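Local structure of alkaline serine protease (Pseudoalteromonas sp., 1Y9Z) at residues A[216-219]-A[224-227]. The protein probably cleaves peptide bonds as a cold-adapted serine endopeptidase of the subtilisin-like (subtilase) family. Numbering follows the deposited sequence.
Sequences LADI and QSYF
The open end of a beta hairpin, strands 214-221 and 224-225, brings Asp218 and Ile219 against Ser225 to Phe227. The two segments run 146° apart, antiparallel in sense but splayed, and one backbone bond joins them: Tyr226 N to Ile219 O, 2.9 Å. Next to it, a carboxylate-hydroxyl bond takes over. Ser225 OG donates to Asp218 OD1 at 2.6 Å, meeting the syn lone pair, on the side of OD2. Ser225 OG in turn accepts from Phe227 N at 3.0 Å with 163° at the hydrogen, which makes an ST turn, at the point where the chain leaves the strand. Asp218 reaches the turn because its CG stands opposite the backbone N (chi1 -158°), and its OD1 also takes a weak bond from Ile219 N. Replacing Asp218 by an alanine removes the carboxylate, and the Ser225 hydroxyl would probably lose this acceptor, with only the bond from Phe227 N, of those described here, left to fix its rotation. Past the turn, the edge of the Phe227 ring faces the first strand, Phe227 CD1 lying 3.3 Å from Ala217 O and Phe227 CZ 4.1 Å from Leu216 CD2; Leu206 of strand 205-208 touches the side chains of Leu216 and Phe227. At the other end, Ile219 CG2 packs 3.5 Å from Tyr226 CD2. Backbone hydrogen bonds link Leu216 to Gln357 and Asp218 to Ser355 on strand 351-360, tying the hairpin into a mixed sheet, probably part of the inserted beta-barrel domain: a short antiparallel hairpin whose returning strand ends in an ST turn.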
loop_
_atom_site.group_PDB
_atom_site.type_symbol
_atom_site.label_atom_id
_atom_site.label_comp_id
_atom_site.label_asym_id
_atom_site.label_seq_id
_atom_site.Cartn_x
_atom_site.Cartn_y
_atom_site.Cartn_z
ATOM N N LEU A 216 6.937 6.647 -11.284
ATOM C CA LEU A 216 5.647 6.329 -11.874
ATOM C C LEU A 216 5.823 5.731 -13.257
ATOM O O LEU A 216 6.923 5.720 -13.804
ATOM C CB LEU A 216 4.778 7.587 -11.959
ATOM C CG LEU A 216 4.372 8.214 -10.622
ATOM C CD1 LEU A 216 3.673 9.545 -10.864
ATOM C CD2 LEU A 216 3.464 7.256 -9.864
ATOM N N ALA A 217 4.728 5.223 -13.806
ATOM C CA ALA A 217 4.737 4.627 -15.132
ATOM C C ALA A 217 3.469 5.042 -15.862
ATOM O O ALA A 217 2.515 5.523 -15.246
ATOM C CB ALA A 217 4.813 3.109 -15.023
ATOM N N ASP A 218 3.456 4.856 -17.176
ATOM C CA ASP A 218 2.295 5.222 -17.965
ATOM C C ASP A 218 2.285 4.451 -19.279
ATOM O O ASP A 218 3.326 3.978 -19.745
ATOM C CB ASP A 218 2.317 6.729 -18.251
ATOM C CG ASP A 218 0.945 7.289 -18.586
ATOM O OD1 ASP A 218 -0.028 6.508 -18.666
ATOM O OD2 ASP A 218 0.840 8.521 -18.766
ATOM N N ILE A 219 1.092 4.311 -19.844
ATOM C CA ILE A 219 0.887 3.647 -21.128
ATOM C C ILE A 219 -0.089 4.553 -21.855
ATOM O O ILE A 219 -1.171 4.833 -21.343
ATOM C CB ILE A 219 0.224 2.262 -20.983
ATOM C CG1 ILE A 219 1.142 1.312 -20.217
ATOM C CG2 ILE A 219 -0.086 1.695 -22.368
ATOM C CD1 ILE A 219 0.494 -0.030 -19.903
ATOM N N GLN A 224 -4.694 8.820 -25.163
ATOM C CA GLN A 224 -5.308 8.546 -23.866
ATOM C C GLN A 224 -4.374 7.723 -22.982
ATOM O O GLN A 224 -3.604 6.899 -23.475
ATOM C CB GLN A 224 -6.641 7.819 -24.052
ATOM C CG GLN A 224 -7.701 8.649 -24.767
ATOM C CD GLN A 224 -8.130 9.875 -23.976
ATOM O OE1 GLN A 224 -8.906 10.699 -24.462
ATOM N NE2 GLN A 224 -7.633 9.997 -22.750
ATOM N N SER A 225 -4.456 7.950 -21.674
ATOM C CA SER A 225 -3.600 7.261 -20.713
ATOM C C SER A 225 -4.276 6.163 -19.893
ATOM O O SER A 225 -5.453 6.259 -19.548
ATOM C CB SER A 225 -2.984 8.290 -19.762
ATOM O OG SER A 225 -2.353 7.661 -18.662
ATOM N N TYR A 226 -3.505 5.125 -19.579
ATOM C CA TYR A 226 -3.982 3.995 -18.784
ATOM C C TYR A 226 -3.537 4.138 -17.330
ATOM O O TYR A 226 -3.684 3.212 -16.532
ATOM C CB TYR A 226 -3.420 2.684 -19.339
ATOM C CG TYR A 226 -4.072 2.201 -20.615
ATOM C CD1 TYR A 226 -5.298 1.539 -20.586
ATOM C CD2 TYR A 226 -3.454 2.389 -21.849
ATOM C CE1 TYR A 226 -5.893 1.071 -21.757
ATOM C CE2 TYR A 226 -4.040 1.928 -23.028
ATOM C CZ TYR A 226 -5.258 1.268 -22.973
ATOM O OH TYR A 226 -5.834 0.797 -24.132
ATOM N N PHE A 227 -2.993 5.303 -16.991
ATOM C CA PHE A 227 -2.506 5.555 -15.639
ATOM C C PHE A 227 -3.490 5.172 -14.540
ATOM O O PHE A 227 -3.117 4.501 -13.577
ATOM C CB PHE A 227 -2.139 7.032 -15.474
ATOM C CG PHE A 227 -1.449 7.339 -14.174
ATOM C CD1 PHE A 227 -0.063 7.274 -14.077
ATOM C CD2 PHE A 227 -2.185 7.672 -13.041
ATOM C CE1 PHE A 227 0.579 7.541 -12.869
ATOM C CE2 PHE A 227 -1.551 7.938 -11.828
ATOM C CZ PHE A 227 -0.167 7.872 -11.743
#